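Local coordinates for protein diaminopimelate decarboxylase (Helicobacter pylori, PDB 2QGH) that catalyses the pyridoxal phosphate-dependent decarboxylation of meso-diaminopimelate to L-lysine, the last step of bacterial lysine synthesis, at residues Asp161-Pro166 with Leu210-Pro215; Ser388-Leu393 with Glu409-Leu414; Phe115-Ala120 with Lys137-Ile142; Ala327-Thr332 with Lys369-Lys374. All blocks are in the same frame, centred on the assembly; numbering follows the deposited sequence.

Interaction 1 of 4, residues Asp161-Pro166 with Leu210-Pro215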
loop_
_atom_site.group_PDB
_atom_site.type_symbol
_atom_site.label_atom_id
_atom_site.label_comp_id
_atom_site.label_asym_id
_atom_site.label_seq_id
_atom_site.Cartn_x
_atom_site.Cartn_y
_atom_site.Cartn_z
ATOM N N ASP A 161 -10.567 -24.939 -0.009
ATOM C CA ASP A 161 -9.465 -24.236 -0.661
ATOM C C ASP A 161 -9.939 -23.673 -2.007
ATOM O O ASP A 161 -10.300 -24.425 -2.910
ATOM C CB ASP A 161 -8.305 -25.218 -0.871
ATOM C CG ASP A 161 -7.078 -24.565 -1.472
ATOM O OD1 ASP A 161 -6.071 -24.412 -0.748
ATOM O OD2 ASP A 161 -7.122 -24.210 -2.668
ATOM N N ALA A 162 -9.934 -22.350 -2.138
ATOM C CA ALA A 162 -10.385 -21.705 -3.371
ATOM C C ALA A 162 -9.391 -21.841 -4.530
ATOM O O ALA A 162 -9.711 -21.516 -5.679
ATOM C CB ALA A 162 -10.675 -20.234 -3.105
ATOM N N LYS A 163 -8.189 -22.321 -4.226
ATOM C CA LYS A 163 -7.150 -22.502 -5.233
ATOM C C LYS A 163 -6.748 -21.187 -5.900
ATOM O O LYS A 163 -6.854 -21.036 -7.120
ATOM C CB LYS A 163 -7.606 -23.508 -6.303
ATOM C CG LYS A 163 -7.748 -24.947 -5.805
ATOM C CD LYS A 163 -7.994 -25.914 -6.959
ATOM C CE LYS A 163 -6.849 -25.857 -7.969
ATOM N NZ LYS A 163 -7.003 -26.826 -9.093
ATOM N N THR A 164 -6.281 -20.243 -5.089
ATOM C CA THR A 164 -5.854 -18.944 -5.583
ATOM C C THR A 164 -4.604 -18.504 -4.813
ATOM O O THR A 164 -3.895 -19.334 -4.241
ATOM C CB THR A 164 -6.986 -17.904 -5.403
ATOM O OG1 THR A 164 -6.589 -16.647 -5.963
ATOM C CG2 THR A 164 -7.316 -17.729 -3.926
ATOM N N HIS A 165 -4.322 -17.206 -4.811
ATOM C CA HIS A 165 -3.162 -16.692 -4.085
ATOM C C HIS A 165 -3.520 -16.713 -2.594
ATOM O O HIS A 165 -4.628 -16.340 -2.206
ATOM C CB HIS A 165 -2.834 -15.260 -4.544
ATOM C CG HIS A 165 -1.564 -14.711 -3.967
ATOM N ND1 HIS A 165 -1.387 -14.499 -2.614
ATOM C CD2 HIS A 165 -0.406 -14.331 -4.561
ATOM C CE1 HIS A 165 -0.176 -14.014 -2.401
ATOM N NE2 HIS A 165 0.439 -13.902 -3.566
ATOM N N PRO A 166 -2.588 -17.164 -1.740
ATOM C CA PRO A 166 -2.875 -17.212 -0.302
ATOM C C PRO A 166 -3.429 -15.913 0.296
ATOM O O PRO A 166 -4.299 -15.955 1.169
ATOM C CB PRO A 166 -1.526 -17.618 0.308
ATOM C CG PRO A 166 -0.516 -17.137 -0.712
ATOM C CD PRO A 166 -1.180 -17.514 -2.008
ATOM N N LEU A 210 -10.577 -16.261 -8.696
ATOM C CA LEU A 210 -10.739 -17.703 -8.850
ATOM C C LEU A 210 -10.945 -18.088 -10.311
ATOM O O LEU A 210 -11.785 -17.509 -10.999
ATOM C CB LEU A 210 -11.935 -18.187 -8.026
ATOM C CG LEU A 210 -11.953 -17.798 -6.548
ATOM C CD1 LEU A 210 -13.101 -18.509 -5.857
ATOM C CD2 LEU A 210 -10.635 -18.175 -5.897
ATOM N N LEU A 211 -10.176 -19.065 -10.782
ATOM C CA LEU A 211 -10.289 -19.518 -12.164
ATOM C C LEU A 211 -10.954 -20.892 -12.251
ATOM O O LEU A 211 -11.372 -21.316 -13.330
ATOM C CB LEU A 211 -8.913 -19.573 -12.830
ATOM C CG LEU A 211 -8.149 -18.280 -13.162
ATOM C CD1 LEU A 211 -9.000 -17.352 -14.013
ATOM C CD2 LEU A 211 -7.734 -17.600 -11.886
ATOM N N ASP A 212 -11.050 -21.588 -11.122
ATOM C CA ASP A 212 -11.678 -22.903 -11.112
ATOM C C ASP A 212 -13.064 -22.824 -10.460
ATOM O O ASP A 212 -13.200 -22.393 -9.314
ATOM C CB ASP A 212 -10.795 -23.907 -10.365
ATOM C CG ASP A 212 -11.321 -25.334 -10.461
ATOM O OD1 ASP A 212 -10.760 -26.225 -9.790
ATOM O OD2 ASP A 212 -12.296 -25.567 -11.212
ATOM N N LEU A 213 -14.089 -23.245 -11.198
ATOM C CA LEU A 213 -15.468 -23.209 -10.710
ATOM C C LEU A 213 -15.851 -24.328 -9.741
ATOM O O LEU A 213 -16.907 -24.268 -9.127
ATOM C CB LEU A 213 -16.437 -23.219 -11.899
ATOM C CG LEU A 213 -17.937 -23.263 -11.590
ATOM C CD1 LEU A 213 -18.343 -21.987 -10.871
ATOM C CD2 LEU A 213 -18.730 -23.421 -12.877
ATOM N N GLU A 214 -15.008 -25.346 -9.599
ATOM C CA GLU A 214 -15.327 -26.452 -8.693
ATOM C C GLU A 214 -15.385 -26.058 -7.224
ATOM O O GLU A 214 -16.335 -26.414 -6.526
ATOM C CB GLU A 214 -14.344 -27.616 -8.864
ATOM C CG GLU A 214 -14.532 -28.399 -10.154
ATOM C CD GLU A 214 -13.777 -29.722 -10.165
ATOM O OE1 GLU A 214 -13.762 -30.385 -11.226
ATOM O OE2 GLU A 214 -13.203 -30.106 -9.120
ATOM N N PRO A 215 -14.377 -25.321 -6.729
ATOM C CA PRO A 215 -14.411 -24.931 -5.316
ATOM C C PRO A 215 -15.653 -24.113 -4.957
ATOM O O PRO A 215 -16.228 -24.281 -3.883
ATOM C CB PRO A 215 -13.115 -24.143 -5.146
ATOM C CG PRO A 215 -12.207 -24.784 -6.130
ATOM C CD PRO A 215 -13.102 -24.921 -7.343
#
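Leu210 meets Ala162 and Thr164 where two loops of the pyridoxal-binding barrel come together. Its side chain can be followed outward. CB leaves the backbone obliquely to the facing loop, and CG, anti to the carbonyl carbon (chi1 -53°), brings the two methyls closer to it. Leu210 CD1 stays at the margin, near Ala162 CB. Leu210 CD2 does most of the touching: it lies 3.5 Å from Ala162 CB, tighter than usual for two carbons, and 3.7 Å from Thr164 CB, whose side chain crosses that of Leu210 at about a right angle. Thr164 turns its hydroxyl elsewhere, to a hydrogen bond with the backbone oxygen of Ser208.

Pro215, in the first turn of helix 213-232, adds a ring contact to the facing backbone: Pro215 CB lies 3.6 Å from Asp161 O and 4.1 Å from Ala162 CA. Ile206 backs both Pro215 and Ala162. Near the solvent, Lys163 bends at chi3, and Lys163 NZ ends 3.9 Å from Asp212 OD1, a long salt bridge. Asp212 is also the N-cap of the helix: Asp212 OD2 receives Glu214 N at 3.2 Å, almost straight at 175° but from above the carboxylate plane.

The loops follow barrel strands 150-155 and 197-203, at the ligand end of a TIM-type barrel; the side chain of Leu210 lies about 7 Å from the cofactor and that of Thr164 about 8 Å from the bound lysine. The Asp212 carboxylate thus caps the helix and lies near Lys163, whose positive charge would probably favour its ionised form, while methyl and ring contacts carry the buried side.

Interaction 2 of 4, residues Ser388-Leu393 with Glu409-Leu414; sequences SRPKLL and EALEDL
Pro390 and Lys391 lie against Glu409 and the turn that follows it, beside a beta-hairpin: the two segments flank antiparallel strands 393-397 and 402-406 of the C-terminal sheet domain. Two hydrogen bonds join them, one between backbones and one from a backbone N-H to a carboxylate. Glu409 N gives to Lys391 O at 3.1 Å, and Lys391 N gives to Glu409 OE1 at 2.8 Å, the latter nearly straight (172°) although it arrives 43° out of the carboxylate plane. Lys391 is therefore gripped through both its N-H and its carbonyl. Glu409 OE1 also accepts from Gln385, which helps fix the carboxylate's rotation.

Charge takes a lesser part. The side chains of Lys391 and Glu409 run side by side in the same direction, yet Lys391 NZ stays 6.0 Å from Glu409 OE2 and is hydrogen-bonded to Gln385 of the second subunit.

Van der Waals contacts fill the rest. Pro390 CB lies 3.1 Å from Glu409 O and 3.6 Å from Glu409 CB, and Leu414 CD1 is 4.1 Å from Pro390 CG. Leu411 and Leu414 also pack on Gln93 and Arg94 of the second subunit, placing this contact at the dimer interface. Leu411 CD1 presses closely on the proline ring, 3.4 Å from Pro390 CG.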
loop_
_atom_site.group_PDB
_atom_site.type_symbol
_atom_site.label_atom_id
_atom_site.label_comp_id
_atom_site.label_asym_id
_atom_site.label_seq_id
_atom_site.Cartn_x
_atom_site.Cartn_y
_atom_site.Cartn_z
ATOM N N SER A 388 6.110 10.324 -1.006
ATOM C CA SER A 388 5.470 11.630 -1.152
ATOM C C SER A 388 5.082 11.894 -2.607
ATOM O O SER A 388 5.508 12.882 -3.203
ATOM C CB SER A 388 6.391 12.748 -0.665
ATOM O OG SER A 388 6.462 12.772 0.743
ATOM N N ARG A 389 4.282 10.990 -3.167
ATOM C CA ARG A 389 3.795 11.105 -4.537
ATOM C C ARG A 389 2.277 11.258 -4.406
ATOM O O ARG A 389 1.604 10.394 -3.855
ATOM C CB ARG A 389 4.144 9.840 -5.351
ATOM C CG ARG A 389 5.653 9.541 -5.479
ATOM C CD ARG A 389 5.958 8.255 -6.273
ATOM N NE ARG A 389 5.862 8.455 -7.722
ATOM C CZ ARG A 389 4.803 8.137 -8.457
ATOM N NH1 ARG A 389 3.747 7.595 -7.886
ATOM N NH2 ARG A 389 4.792 8.378 -9.755
ATOM N N PRO A 390 1.717 12.369 -4.904
ATOM C CA PRO A 390 0.265 12.574 -4.801
ATOM C C PRO A 390 -0.558 11.509 -5.543
ATOM O O PRO A 390 -0.103 10.952 -6.547
ATOM C CB PRO A 390 0.073 13.970 -5.402
ATOM C CG PRO A 390 1.406 14.642 -5.158
ATOM C CD PRO A 390 2.375 13.542 -5.504
ATOM N N LYS A 391 -1.759 11.225 -5.044
ATOM C CA LYS A 391 -2.636 10.252 -5.689
ATOM C C LYS A 391 -2.971 10.742 -7.085
ATOM O O LYS A 391 -3.188 11.926 -7.295
ATOM C CB LYS A 391 -3.927 10.061 -4.894
ATOM C CG LYS A 391 -3.706 9.384 -3.560
ATOM C CD LYS A 391 -4.945 8.654 -3.080
ATOM C CE LYS A 391 -4.572 7.660 -1.997
ATOM N NZ LYS A 391 -5.708 6.759 -1.606
ATOM N N LEU A 392 -3.032 9.818 -8.030
ATOM C CA LEU A 392 -3.299 10.144 -9.423
ATOM C C LEU A 392 -4.680 10.694 -9.803
ATOM O O LEU A 392 -5.664 10.601 -9.053
ATOM C CB LEU A 392 -3.015 8.908 -10.280
ATOM C CG LEU A 392 -1.692 8.205 -9.985
ATOM C CD1 LEU A 392 -1.527 6.988 -10.897
ATOM C CD2 LEU A 392 -0.552 9.197 -10.169
ATOM N N LEU A 393 -4.710 11.265 -11.003
ATOM C CA LEU A 393 -5.897 11.821 -11.640
ATOM C C LEU A 393 -6.646 10.622 -12.225
ATOM O O LEU A 393 -6.040 9.729 -12.816
ATOM C CB LEU A 393 -5.464 12.753 -12.782
ATOM C CG LEU A 393 -6.445 13.094 -13.913
ATOM C CD1 LEU A 393 -7.381 14.205 -13.470
ATOM C CD2 LEU A 393 -5.666 13.532 -15.162
ATOM N N GLU A 409 -4.152 14.867 -6.859
ATOM C CA GLU A 409 -3.813 15.484 -5.586
ATOM C C GLU A 409 -2.686 16.515 -5.731
ATOM O O GLU A 409 -1.707 16.292 -6.453
ATOM C CB GLU A 409 -3.386 14.391 -4.620
ATOM C CG GLU A 409 -4.048 14.436 -3.266
ATOM C CD GLU A 409 -3.927 13.104 -2.561
ATOM O OE1 GLU A 409 -2.869 12.456 -2.727
ATOM O OE2 GLU A 409 -4.880 12.709 -1.848
ATOM N N ALA A 410 -2.824 17.650 -5.053
ATOM C CA ALA A 410 -1.781 18.672 -5.094
ATOM C C ALA A 410 -0.699 18.253 -4.099
ATOM O O ALA A 410 -0.969 17.514 -3.150
ATOM C CB ALA A 410 -2.349 20.036 -4.710
ATOM N N LEU A 411 0.525 18.718 -4.326
ATOM C CA LEU A 411 1.647 18.398 -3.454
ATOM C C LEU A 411 1.311 18.767 -2.014
ATOM O O LEU A 411 1.666 18.050 -1.077
ATOM C CB LEU A 411 2.889 19.162 -3.914
ATOM C CG LEU A 411 4.140 18.364 -4.282
ATOM C CD1 LEU A 411 3.779 17.090 -5.012
ATOM C CD2 LEU A 411 5.028 19.233 -5.147
ATOM N N GLU A 412 0.604 19.879 -1.839
ATOM C CA GLU A 412 0.242 20.333 -0.505
ATOM C C GLU A 412 -0.761 19.436 0.218
ATOM O O GLU A 412 -0.853 19.476 1.443
ATOM C CB GLU A 412 -0.294 21.761 -0.562
ATOM C CG GLU A 412 0.604 22.726 -1.320
ATOM C CD GLU A 412 0.273 22.773 -2.805
ATOM O OE1 GLU A 412 -0.876 23.144 -3.142
ATOM O OE2 GLU A 412 1.150 22.438 -3.634
ATOM N N ASP A 413 -1.520 18.637 -0.526
ATOM C CA ASP A 413 -2.488 17.750 0.109
ATOM C C ASP A 413 -1.770 16.631 0.861
ATOM O O ASP A 413 -2.341 16.001 1.743
ATOM C CB ASP A 413 -3.454 17.141 -0.924
ATOM C CG ASP A 413 -4.314 18.188 -1.614
ATOM O OD1 ASP A 413 -4.671 19.195 -0.967
ATOM O OD2 ASP A 413 -4.648 18.005 -2.801
ATOM N N LEU A 414 -0.511 16.389 0.518
ATOM C CA LEU A 414 0.260 15.340 1.179
ATOM C C LEU A 414 0.482 15.615 2.660
ATOM O O LEU A 414 0.436 14.703 3.477
ATOM C CB LEU A 414 1.634 15.180 0.522
ATOM C CG LEU A 414 1.742 14.666 -0.917
ATOM C CD1 LEU A 414 3.124 15.027 -1.485
ATOM C CD2 LEU A 414 1.503 13.159 -0.958
#

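Interaction 3 of 4, residues Phe115-Ala120 with Lys137-Ile142; sequences FEIEQA and KTIETI
Ile117 projects from helix 115-120 into the groove formed by Thr138, Ile139 and Ile142, and its branches divide these partners. Ile117 CD1 meets Thr138 CG2 at 3.8 Å. Ile117 CG2, which lies anti to the backbone N while CG1 is anti to the carbonyl carbon (chi1 -64°), packs on Ile142 CD1 at 3.8 Å and on Ile139 CG1 at 3.9 Å. All three partner side chains cross Ile117 at roughly right angles. On the neighbouring residue, Ile142 CG2 also touches the backbone and base of Glu118, 3.8 Å from Glu118 CB.

The two helices are successive outer helices of the (beta/alpha)8 barrel, linked by strand 127-130. Their short segments pass 9.8 Å apart at a crossing angle of -52°, and the contact is wholly apolar. Beneath it, Leu128 on that strand underlies both Ile117 and Ile139, while Val130 also supports Ile139. Tyr297 of the second subunit packs on both Ile117 and Thr138. Hydroxyls bond within their own helix: Thr138 OG1 with Met134 O, and Thr141 OG1 with Lys137 O at 3.1 Å, where Thr141 N arrives from the opposite face of the carbonyl plane.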
loop_
_atom_site.group_PDB
_atom_site.type_symbol
_atom_site.label_atom_id
_atom_site.label_comp_id
_atom_site.label_asym_id
_atom_site.label_seq_id
_atom_site.Cartn_x
_atom_site.Cartn_y
_atom_site.Cartn_z
ATOM N N PHE A 115 -19.115 1.834 16.431
ATOM C CA PHE A 115 -19.566 3.004 15.687
ATOM C C PHE A 115 -20.130 2.602 14.325
ATOM O O PHE A 115 -21.199 3.067 13.932
ATOM C CB PHE A 115 -18.434 4.011 15.487
ATOM C CG PHE A 115 -18.849 5.217 14.693
ATOM C CD1 PHE A 115 -19.806 6.095 15.192
ATOM C CD2 PHE A 115 -18.314 5.456 13.433
ATOM C CE1 PHE A 115 -20.226 7.196 14.444
ATOM C CE2 PHE A 115 -18.721 6.549 12.678
ATOM C CZ PHE A 115 -19.680 7.422 13.181
ATOM N N GLU A 116 -19.413 1.736 13.612
ATOM C CA GLU A 116 -19.858 1.290 12.296
ATOM C C GLU A 116 -21.171 0.492 12.394
ATOM O O GLU A 116 -22.088 0.679 11.586
ATOM C CB GLU A 116 -18.757 0.452 11.613
ATOM C CG GLU A 116 -17.472 1.236 11.275
ATOM C CD GLU A 116 -16.458 0.416 10.472
ATOM O OE1 GLU A 116 -16.049 -0.665 10.944
ATOM O OE2 GLU A 116 -16.066 0.854 9.368
ATOM N N ILE A 117 -21.267 -0.388 13.384
ATOM C CA ILE A 117 -22.483 -1.185 13.573
ATOM C C ILE A 117 -23.687 -0.268 13.786
ATOM O O ILE A 117 -24.683 -0.344 13.061
ATOM C CB ILE A 117 -22.364 -2.120 14.804
ATOM C CG1 ILE A 117 -21.256 -3.150 14.576
ATOM C CG2 ILE A 117 -23.690 -2.809 15.063
ATOM C CD1 ILE A 117 -20.918 -3.967 15.809
ATOM N N GLU A 118 -23.587 0.594 14.793
ATOM C CA GLU A 118 -24.646 1.541 15.123
ATOM C C GLU A 118 -25.077 2.378 13.916
ATOM O O GLU A 118 -26.269 2.540 13.658
ATOM C CB GLU A 118 -24.175 2.473 16.237
ATOM C CG GLU A 118 -25.143 3.595 16.559
ATOM C CD GLU A 118 -24.432 4.823 17.076
ATOM O OE1 GLU A 118 -23.811 4.740 18.157
ATOM O OE2 GLU A 118 -24.482 5.871 16.395
ATOM N N GLN A 119 -24.104 2.910 13.185
ATOM C CA GLN A 119 -24.385 3.743 12.021
ATOM C C GLN A 119 -25.082 2.969 10.928
ATOM O O GLN A 119 -25.967 3.487 10.258
ATOM C CB GLN A 119 -23.087 4.343 11.469
ATOM C CG GLN A 119 -22.491 5.422 12.349
ATOM C CD GLN A 119 -23.471 6.553 12.605
ATOM O OE1 GLN A 119 -23.859 7.276 11.684
ATOM N NE2 GLN A 119 -23.889 6.704 13.858
ATOM N N ALA A 120 -24.682 1.719 10.752
ATOM C CA ALA A 120 -25.272 0.888 9.720
ATOM C C ALA A 120 -26.728 0.574 10.032
ATOM O O ALA A 120 -27.583 0.633 9.149
ATOM C CB ALA A 120 -24.478 -0.395 9.575
ATOM N N LYS A 137 -23.227 -10.675 19.324
ATOM C CA LYS A 137 -23.670 -10.198 20.631
ATOM C C LYS A 137 -23.512 -8.683 20.715
ATOM O O LYS A 137 -24.296 -7.998 21.371
ATOM C CB LYS A 137 -22.855 -10.868 21.743
ATOM C CG LYS A 137 -23.147 -12.352 21.925
ATOM C CD LYS A 137 -22.189 -12.979 22.929
ATOM C CE LYS A 137 -22.590 -14.405 23.293
ATOM N NZ LYS A 137 -23.724 -14.445 24.261
ATOM N N THR A 138 -22.487 -8.170 20.044
ATOM C CA THR A 138 -22.222 -6.742 20.040
ATOM C C THR A 138 -23.327 -6.022 19.285
ATOM O O THR A 138 -23.843 -4.999 19.742
ATOM C CB THR A 138 -20.869 -6.447 19.386
ATOM O OG1 THR A 138 -19.848 -7.166 20.088
ATOM C CG2 THR A 138 -20.557 -4.965 19.442
ATOM N N ILE A 139 -23.692 -6.565 18.130
ATOM C CA ILE A 139 -24.747 -5.983 17.314
ATOM C C ILE A 139 -26.065 -5.993 18.090
ATOM O O ILE A 139 -26.818 -5.011 18.077
ATOM C CB ILE A 139 -24.925 -6.776 16.007
ATOM C CG1 ILE A 139 -23.640 -6.701 15.178
ATOM C CG2 ILE A 139 -26.106 -6.230 15.219
ATOM C CD1 ILE A 139 -23.632 -7.617 13.953
ATOM N N GLU A 140 -26.336 -7.103 18.771
ATOM C CA GLU A 140 -27.560 -7.235 19.545
ATOM C C GLU A 140 -27.683 -6.139 20.588
ATOM O O GLU A 140 -28.739 -5.516 20.731
ATOM C CB GLU A 140 -27.616 -8.584 20.257
ATOM C CG GLU A 140 -28.965 -8.847 20.894
ATOM C CD GLU A 140 -28.957 -10.055 21.792
ATOM O OE1 GLU A 140 -30.046 -10.585 22.100
ATOM O OE2 GLU A 140 -27.855 -10.468 22.201
ATOM N N THR A 141 -26.606 -5.915 21.331
ATOM C CA THR A 141 -26.607 -4.892 22.366
ATOM C C THR A 141 -26.897 -3.513 21.783
ATOM O O THR A 141 -27.629 -2.718 22.378
ATOM C CB THR A 141 -25.249 -4.848 23.094
ATOM O OG1 THR A 141 -25.020 -6.101 23.746
ATOM C CG2 THR A 141 -25.231 -3.734 24.128
ATOM N N ILE A 142 -26.320 -3.226 20.620
ATOM C CA ILE A 142 -26.516 -1.929 19.991
ATOM C C ILE A 142 -27.918 -1.818 19.403
ATOM O O ILE A 142 -28.559 -0.778 19.511
ATOM C CB ILE A 142 -25.453 -1.672 18.892
ATOM C CG1 ILE A 142 -24.056 -1.610 19.530
ATOM C CG2 ILE A 142 -25.750 -0.358 18.166
ATOM C CD1 ILE A 142 -22.931 -1.357 18.546
#

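Interaction 4 of 4, residues Ala327-Thr332 with Lys369-Lys374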
loop_
_atom_site.group_PDB
_atom_site.type_symbol
_atom_site.label_atom_id
_atom_site.label_comp_id
_atom_site.label_asym_id
_atom_site.label_seq_id
_atom_site.Cartn_x
_atom_site.Cartn_y
_atom_site.Cartn_z
ATOM N N ALA A 327 -0.937 -7.044 -18.159
ATOM C CA ALA A 327 -0.366 -6.782 -19.471
ATOM C C ALA A 327 0.018 -5.314 -19.648
ATOM O O ALA A 327 -0.589 -4.420 -19.053
ATOM C CB ALA A 327 -1.342 -7.206 -20.561
ATOM N N ILE A 328 1.046 -5.087 -20.460
ATOM C CA ILE A 328 1.536 -3.745 -20.760
ATOM C C ILE A 328 1.433 -3.538 -22.272
ATOM O O ILE A 328 2.012 -4.287 -23.057
ATOM C CB ILE A 328 3.009 -3.565 -20.302
ATOM C CG1 ILE A 328 3.077 -3.579 -18.773
ATOM C CG2 ILE A 328 3.582 -2.266 -20.864
ATOM C CD1 ILE A 328 4.476 -3.522 -18.209
ATOM N N ARG A 329 0.683 -2.520 -22.668
ATOM C CA ARG A 329 0.480 -2.222 -24.076
ATOM C C ARG A 329 1.005 -0.829 -24.431
ATOM O O ARG A 329 0.746 0.141 -23.718
ATOM C CB ARG A 329 -1.017 -2.313 -24.392
ATOM C CG ARG A 329 -1.398 -1.964 -25.812
ATOM C CD ARG A 329 -2.885 -1.719 -25.898
ATOM N NE ARG A 329 -3.289 -0.745 -24.894
ATOM C CZ ARG A 329 -4.536 -0.335 -24.701
ATOM N NH1 ARG A 329 -5.520 -0.818 -25.450
ATOM N NH2 ARG A 329 -4.800 0.561 -23.762
ATOM N N VAL A 330 1.750 -0.734 -25.529
ATOM C CA VAL A 330 2.278 0.552 -25.961
ATOM C C VAL A 330 1.163 1.317 -26.664
ATOM O O VAL A 330 0.499 0.788 -27.555
ATOM C CB VAL A 330 3.458 0.385 -26.926
ATOM C CG1 VAL A 330 3.942 1.754 -27.388
ATOM C CG2 VAL A 330 4.584 -0.377 -26.238
ATOM N N ILE A 331 0.957 2.563 -26.253
ATOM C CA ILE A 331 -0.083 3.402 -26.828
ATOM C C ILE A 331 0.454 4.264 -27.967
ATOM O O ILE A 331 -0.287 4.642 -28.881
ATOM C CB ILE A 331 -0.689 4.318 -25.750
ATOM C CG1 ILE A 331 -1.285 3.464 -24.628
ATOM C CG2 ILE A 331 -1.736 5.238 -26.371
ATOM C CD1 ILE A 331 -1.887 4.263 -23.498
ATOM N N THR A 332 1.747 4.569 -27.907
ATOM C CA THR A 332 2.395 5.390 -28.921
ATOM C C THR A 332 2.898 4.551 -30.096
ATOM O O THR A 332 3.751 3.672 -29.932
ATOM C CB THR A 332 3.578 6.180 -28.305
ATOM O OG1 THR A 332 3.068 7.175 -27.409
ATOM C CG2 THR A 332 4.404 6.858 -29.391
ATOM N N LYS A 369 4.039 6.782 -24.523
ATOM C CA LYS A 369 3.006 6.383 -23.583
ATOM C C LYS A 369 2.665 4.894 -23.651
ATOM O O LYS A 369 2.637 4.296 -24.727
ATOM C CB LYS A 369 1.747 7.206 -23.841
ATOM C CG LYS A 369 2.005 8.704 -23.917
ATOM C CD LYS A 369 2.533 9.255 -22.599
ATOM C CE LYS A 369 2.890 10.723 -22.729
ATOM N NZ LYS A 369 1.717 11.565 -23.089
ATOM N N ILE A 370 2.423 4.301 -22.486
ATOM C CA ILE A 370 2.047 2.899 -22.406
ATOM C C ILE A 370 0.895 2.777 -21.412
ATOM O O ILE A 370 0.680 3.658 -20.582
ATOM C CB ILE A 370 3.219 2.002 -21.922
ATOM C CG1 ILE A 370 3.349 2.074 -20.402
ATOM C CG2 ILE A 370 4.515 2.441 -22.583
ATOM C CD1 ILE A 370 4.374 1.131 -19.844
ATOM N N ALA A 371 0.148 1.688 -21.509
ATOM C CA ALA A 371 -0.963 1.463 -20.600
ATOM C C ALA A 371 -0.820 0.102 -19.944
ATOM O O ALA A 371 -0.546 -0.887 -20.614
ATOM C CB ALA A 371 -2.283 1.545 -21.349
ATOM N N ILE A 372 -0.968 0.068 -18.623
ATOM C CA ILE A 372 -0.904 -1.177 -17.869
ATOM C C ILE A 372 -2.361 -1.582 -17.815
ATOM O O ILE A 372 -3.195 -0.830 -17.314
ATOM C CB ILE A 372 -0.373 -0.954 -16.446
ATOM C CG1 ILE A 372 1.060 -0.410 -16.514
ATOM C CG2 ILE A 372 -0.413 -2.255 -15.667
ATOM C CD1 ILE A 372 1.684 -0.132 -15.151
ATOM N N GLU A 373 -2.659 -2.769 -18.332
ATOM C CA GLU A 373 -4.035 -3.262 -18.427
ATOM C C GLU A 373 -4.726 -3.897 -17.214
ATOM O O GLU A 373 -4.085 -4.366 -16.275
ATOM C CB GLU A 373 -4.122 -4.225 -19.622
ATOM C CG GLU A 373 -4.220 -3.517 -20.980
ATOM C CD GLU A 373 -4.015 -4.451 -22.172
ATOM O OE1 GLU A 373 -4.501 -5.601 -22.134
ATOM O OE2 GLU A 373 -3.378 -4.022 -23.157
ATOM N N LYS A 374 -6.057 -3.895 -17.267
ATOM C CA LYS A 374 -6.912 -4.480 -16.231
ATOM C C LYS A 374 -6.553 -4.072 -14.808
ATOM O O LYS A 374 -6.474 -4.921 -13.912
ATOM C CB LYS A 374 -6.889 -6.011 -16.336
ATOM C CG LYS A 374 -7.204 -6.547 -17.716
ATOM C CD LYS A 374 -7.258 -8.060 -17.715
ATOM C CE LYS A 374 -7.376 -8.605 -19.136
ATOM N NZ LYS A 374 -8.560 -8.046 -19.823
#
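Arg329 and Ala371 form a hydrogen-bonded pair of two antiparallel strands in the mixed sheet of the C-terminal domain, between the non-hydrogen-bonded pairs Ile328-Ile372 and Val330-Ile370. Arg329 N gives to Ala371 O at 2.9 Å, and Ala371 N returns to Arg329 O at 2.8 Å. The ladder runs on at both ends: Glu373 N binds Ala327 O at 2.7 Å, and Ile331 N reaches Lys369 O. Beyond the last rung the Thr332 side chain takes over from the backbone, Thr332 OG1 accepting Lys369 N at 3.1 Å and 169°.

Charge comes next. Glu373 OE2 lies over one face of the Arg329 guanidinium, with the two planes 66° apart; the salt bridge from Arg329 NE to Glu373 OE2 is long, 3.7 Å, and no N-H points at the oxygen. Arg329 NE, buried here, has no hydrogen-bond partner, whereas Arg329 NH2 pairs with Glu290 of strand 289-299. The arginine probably offsets part of the negative charge of Glu373 and Glu290. Arg329 CB lies 3.2 Å from Glu373 OE2; with CG anti to the backbone N (chi1 177°) and a bend at chi3, the chain passes that oxygen and brings NH2 near Ala371 CB.

The packing divides between the faces of the sheet. On one stand Ile328, Val330, Ile370 and Ile372; Ile328 CG2 touches Ile370 CD1 at 3.6 Å, and strand 354-361 meets Ile328 through Leu356 and Leu361. Strand 369-372 is central, its opposite edge paired with strand 289-299. On the Arg329 side, Ile331 CD1 presses to 3.5 Å from Ala371 CB.

Each of the four contacts is partly buried, but they hold different parts of the fold. Interactions 1 and 3 belong to the barrel: interaction 1 joins a loop to the start of helix 213-232 at the ligand end, with exposed Lys163 at its edge; interaction 3 joins a pair of helices on the outside. Interactions 2 and 4 use strands of the same mixed sheet or loops next to them, and interaction 4 holds buried Ile370, Ala371 and Ile372. Chemistry follows place: backbone bonds in interaction 4, backbone and carboxylate bonds in 2, mainly apolar side chains in 1 and 3, with a long salt bridge in 1. Interactions 2 and 3 also touch the second subunit; 4 does not.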